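PDB 4F1H: tyrosyl-DNA phosphodiesterase 2 from Danio rerio, which belongs to the endonuclease/exonuclease/phosphatase family, whose DNase I-like fold packs two beta-sheets together, and here holds a DNA strand and a magnesium ion. Local coordinates for residues A191-K195 with R236-W242. Numbering follows the deposited sequence.
Sequences ANSNK and RYTSDHW. With nucleotides of chain A.
A single asparagine side chain that hydrogen-bonds both backbone polar atoms of one residue is the striking feature here: the donor and acceptor of the N194 amide (chi1 -87°, chi2 21°) fit extended Y237 (phi/psi -78/160), whose N donates to N194 OD1 (2.9 Å) while N194 ND2 donates to Y237 O (2.9 Å). Both segments are loop, with CA atoms nearest at N194 and D240 (5.5 Å). In N192 (chi1 t), OD1 accepts from N194 N (2.9 Å), an Asx turn, and ND2, over one face of the W242 ring, donates to S239 O (2.8 Å). R236 NH1, also salt-bridged to D15, donates to N194 O (2.9 Å). In an ST turn at 239-241, H241 N donates to S239 OG (3.1 Å), itself bonded to N10 O. The loops, which precede strands 202-211 and 243-249, border the DNA and magnesium site of this DNase I-like fold: K195 NZ donates to O4' of DT1 of chain A (2.8 Å), H241 NE2 to its OP1 (2.8 Å), H241 ND1 bonding D206. The D240 side chain, OD2 hydrogen-bonded to W187, is about 5 Å from the magnesium. Amides and a guanidinium satisfying backbone groups thus tie the sugar-contacting and phosphate-contacting loops together.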
ATOM      1  N   ALA B 191       2.774 -23.551   8.791  1.00 22.03           N
ATOM      2  CA  ALA B 191       2.095 -23.899  10.031  1.00 20.42           C
ATOM      3  C   ALA B 191       0.798 -24.650   9.804  1.00 22.38           C
ATOM      4  O   ALA B 191       0.327 -25.357  10.707  1.00 23.53           O
ATOM      5  CB  ALA B 191       1.833 -22.649  10.839  1.00 23.42           C
ATOM      6  N   ASN B 192       0.216 -24.484   8.614  1.00 20.33           N
ATOM      7  CA  ASN B 192      -1.060 -25.111   8.233  1.00 17.33           C
ATOM      8  C   ASN B 192      -0.851 -26.080   7.047  1.00 20.85           C
ATOM      9  O   ASN B 192      -0.399 -25.667   5.966  1.00 22.77           O
ATOM     10  CB  ASN B 192      -2.093 -24.009   7.861  1.00 17.27           C
ATOM     11  CG  ASN B 192      -3.511 -24.559   7.692  1.00 18.46           C
ATOM     12  OD1 ASN B 192      -3.747 -25.525   6.949  1.00 25.77           O
ATOM     13  ND2 ASN B 192      -4.469 -23.947   8.369  1.00 15.92           N
ATOM     14  N   SER B 193      -1.204 -27.347   7.242  1.00 23.62           N
ATOM     15  CA  SER B 193      -0.913 -28.391   6.249  1.00 24.76           C
ATOM     16  C   SER B 193      -2.134 -28.802   5.425  1.00 26.59           C
ATOM     17  O   SER B 193      -2.104 -29.819   4.694  1.00 25.56           O
ATOM     18  CB  SER B 193      -0.320 -29.615   6.959  1.00 25.73           C
ATOM     19  OG  SER B 193      -1.201 -30.031   8.007  1.00 25.62           O
ATOM     20  N   ASN B 194      -3.219 -28.037   5.514  1.00 22.63           N
ATOM     21  CA  ASN B 194      -4.422 -28.448   4.786  1.00 20.90           C
ATOM     22  C   ASN B 194      -4.198 -28.365   3.292  1.00 22.75           C
ATOM     23  O   ASN B 194      -4.688 -29.204   2.538  1.00 30.99           O
ATOM     24  CB  ASN B 194      -5.614 -27.566   5.122  1.00 22.41           C
ATOM     25  CG  ASN B 194      -6.356 -28.058   6.322  1.00 21.02           C
ATOM     26  OD1 ASN B 194      -5.806 -28.820   7.147  1.00 21.82           O
ATOM     27  ND2 ASN B 194      -7.626 -27.640   6.433  1.00 18.49           N
ATOM     28  N   LYS B 195      -3.485 -27.332   2.872  1.00 28.52           N
ATOM     29  CA  LYS B 195      -3.126 -27.190   1.456  1.00 38.17           C
ATOM     30  C   LYS B 195      -1.773 -27.858   1.239  1.00 39.02           C
ATOM     31  O   LYS B 195      -0.802 -27.576   1.949  1.00 43.93           O
ATOM     32  CB  LYS B 195      -3.090 -25.706   1.050  1.00 44.13           C
ATOM     33  CG  LYS B 195      -4.111 -25.336  -0.018  1.00 55.27           C
ATOM     34  CD  LYS B 195      -4.419 -23.830  -0.044  1.00 60.39           C
ATOM     35  CE  LYS B 195      -4.250 -23.239  -1.462  1.00 59.05           C
ATOM     36  NZ  LYS B 195      -5.396 -22.377  -1.965  1.00 44.84           N
ATOM     37  N   ARG B 236      -7.195 -32.903  10.086  1.00 22.77           N
ATOM     38  CA  ARG B 236      -7.016 -31.650   9.348  1.00 19.83           C
ATOM     39  C   ARG B 236      -7.423 -30.454  10.205  1.00 21.35           C
ATOM     40  O   ARG B 236      -8.145 -30.605  11.195  1.00 22.22           O
ATOM     41  CB  ARG B 236      -7.855 -31.676   8.079  1.00 24.11           C
ATOM     42  CG  ARG B 236      -7.566 -32.920   7.222  1.00 29.51           C
ATOM     43  CD  ARG B 236      -8.215 -32.806   5.859  1.00 28.64           C
ATOM     44  NE  ARG B 236      -7.467 -31.938   4.951  1.00 25.16           N
ATOM     45  CZ  ARG B 236      -8.041 -30.988   4.219  1.00 25.00           C
ATOM     46  NH1 ARG B 236      -7.310 -30.233   3.392  1.00 27.81           N
ATOM     47  NH2 ARG B 236      -9.358 -30.781   4.319  1.00 28.23           N
ATOM     48  N   TYR B 237      -6.974 -29.269   9.790  1.00 16.60           N
ATOM     49  CA  TYR B 237      -7.412 -28.008  10.404  1.00 16.04           C
ATOM     50  C   TYR B 237      -8.792 -27.621   9.904  1.00 17.19           C
ATOM     51  O   TYR B 237      -9.248 -28.060   8.838  1.00 18.00           O
ATOM     52  CB  TYR B 237      -6.405 -26.880  10.079  1.00 15.86           C
ATOM     53  CG  TYR B 237      -5.035 -27.169  10.661  1.00 17.46           C
ATOM     54  CD1 TYR B 237      -4.782 -26.946  12.016  1.00 21.45           C
ATOM     55  CD2 TYR B 237      -4.031 -27.721   9.890  1.00 18.55           C
ATOM     56  CE1 TYR B 237      -3.546 -27.252  12.569  1.00 25.14           C
ATOM     57  CE2 TYR B 237      -2.779 -28.030  10.451  1.00 21.88           C
ATOM     58  CZ  TYR B 237      -2.557 -27.788  11.776  1.00 22.12           C
ATOM     59  OH  TYR B 237      -1.322 -28.089  12.346  1.00 24.02           O
ATOM     60  N   THR B 238      -9.454 -26.753  10.662  1.00 14.68           N
ATOM     61  CA  THR B 238     -10.786 -26.312  10.286  1.00 15.09           C
ATOM     62  C   THR B 238     -10.753 -25.666   8.879  1.00 14.33           C
ATOM     63  O   THR B 238     -11.672 -25.881   8.051  1.00 16.35           O
ATOM     64  CB  THR B 238     -11.284 -25.275  11.328  1.00 15.27           C
ATOM     65  OG1 THR B 238     -11.438 -25.932  12.602  1.00 19.17           O
ATOM     66  CG2 THR B 238     -12.618 -24.683  10.922  1.00 16.60           C
ATOM     67  N   SER B 239      -9.677 -24.922   8.613  1.00 14.12           N
ATOM     68  CA  SER B 239      -9.496 -24.251   7.318  1.00 13.65           C
ATOM     69  C   SER B 239      -8.036 -24.093   6.965  1.00 15.43           C
ATOM     70  O   SER B 239      -7.188 -24.302   7.825  1.00 17.67           O
ATOM     71  CB  SER B 239     -10.092 -22.854   7.467  1.00 18.04           C
ATOM     72  OG  SER B 239     -10.004 -22.142   6.269  1.00 17.53           O
ATOM     73  N   ASP B 240      -7.749 -23.712   5.713  1.00 13.62           N
ATOM     74  CA  ASP B 240      -6.384 -23.311   5.396  1.00 17.53           C
ATOM     75  C   ASP B 240      -6.031 -21.919   5.956  1.00 16.68           C
ATOM     76  O   ASP B 240      -4.847 -21.537   5.972  1.00 14.79           O
ATOM     77  CB  ASP B 240      -6.107 -23.408   3.885  1.00 17.47           C
ATOM     78  CG  ASP B 240      -6.984 -22.482   3.057  1.00 23.69           C
ATOM     79  OD1 ASP B 240      -8.076 -22.046   3.515  1.00 23.25           O
ATOM     80  OD2 ASP B 240      -6.576 -22.211   1.900  1.00 26.67           O
ATOM     81  N   HIS B 241      -7.048 -21.168   6.396  1.00 16.87           N
ATOM     82  CA  HIS B 241      -6.833 -19.905   7.105  1.00 14.48           C
ATOM     83  C   HIS B 241      -6.974 -20.104   8.598  1.00 14.31           C
ATOM     84  O   HIS B 241      -7.745 -20.959   9.029  1.00 14.93           O
ATOM     85  CB  HIS B 241      -7.914 -18.877   6.717  1.00 15.47           C
ATOM     86  CG  HIS B 241      -7.815 -18.377   5.314  1.00 16.45           C
ATOM     87  ND1 HIS B 241      -7.507 -17.059   5.026  1.00 16.27           N
ATOM     88  CD2 HIS B 241      -8.072 -18.979   4.124  1.00 18.55           C
ATOM     89  CE1 HIS B 241      -7.539 -16.877   3.712  1.00 16.85           C
ATOM     90  NE2 HIS B 241      -7.862 -18.030   3.143  1.00 16.12           N
ATOM     91  N   TRP B 242      -6.304 -19.252   9.375  1.00 13.84           N
ATOM     92  CA  TRP B 242      -6.611 -19.140  10.790  1.00 15.70           C
ATOM     93  C   TRP B 242      -7.773 -18.148  10.921  1.00 16.13           C
ATOM     94  O   TRP B 242      -7.934 -17.247  10.075  1.00 19.48           O
ATOM     95  CB  TRP B 242      -5.394 -18.621  11.541  1.00 15.75           C
ATOM     96  CG  TRP B 242      -4.129 -19.444  11.366  1.00 14.43           C
ATOM     97  CD1 TRP B 242      -2.879 -18.937  11.238  1.00 17.69           C
ATOM     98  CD2 TRP B 242      -3.984 -20.874  11.392  1.00 16.27           C
ATOM     99  NE1 TRP B 242      -1.963 -19.947  11.159  1.00 16.91           N
ATOM    100  CE2 TRP B 242      -2.609 -21.150  11.266  1.00 20.08           C
ATOM    101  CE3 TRP B 242      -4.872 -21.938  11.516  1.00 18.80           C
ATOM    102  CZ2 TRP B 242      -2.106 -22.465  11.234  1.00 17.74           C
ATOM    103  CZ3 TRP B 242      -4.369 -23.234  11.503  1.00 17.61           C
ATOM    104  CH2 TRP B 242      -3.007 -23.477  11.366  1.00 16.73           C
TER
ATOM    105  OP3  DT A   1      -8.877 -16.445  -1.371  1.00 19.08           O
ATOM    106  P    DT A   1      -7.880 -17.123  -0.484  0.68 15.64           P
ATOM    107  OP1  DT A   1      -8.393 -18.190   0.362  1.00 24.80           O
ATOM    108  OP2  DT A   1      -7.238 -16.162   0.480  1.00 23.87           O
ATOM    109  O5'  DT A   1      -6.714 -17.612  -1.440  1.00 20.96           O
ATOM    110  C5'  DT A   1      -5.772 -18.558  -0.905  1.00 21.57           C
ATOM    111  C4'  DT A   1      -4.816 -18.891  -2.031  1.00 19.57           C
ATOM    112  O4'  DT A   1      -5.540 -19.775  -2.931  1.00 20.94           O
ATOM    113  C3'  DT A   1      -4.324 -17.702  -2.865  1.00 21.42           C
ATOM    114  O3'  DT A   1      -3.002 -17.996  -3.353  1.00 20.66           O
ATOM    115  C2'  DT A   1      -5.304 -17.665  -4.035  1.00 19.11           C
ATOM    116  C1'  DT A   1      -5.555 -19.159  -4.237  1.00 19.91           C
ATOM    117  N1   DT A   1      -6.836 -19.467  -4.939  1.00 19.76           N
ATOM    118  C2   DT A   1      -6.765 -20.108  -6.161  1.00 29.08           C
ATOM    119  O2   DT A   1      -5.694 -20.420  -6.705  1.00 29.51           O
ATOM    120  N3   DT A   1      -7.986 -20.344  -6.738  1.00 28.47           N
ATOM    121  C4   DT A   1      -9.247 -20.035  -6.237  1.00 29.92           C
ATOM    122  O4   DT A   1     -10.289 -20.316  -6.858  1.00 24.66           O
ATOM    123  C5   DT A   1      -9.226 -19.367  -4.948  1.00 23.86           C
ATOM    124  C7   DT A   1     -10.507 -18.933  -4.301  1.00 17.71           C
ATOM    125  C6   DT A   1      -8.050 -19.115  -4.354  1.00 21.09           C
TER
HETATM  126  O   HOH W   1       0.656 -28.748  10.592  1.00 42.58           O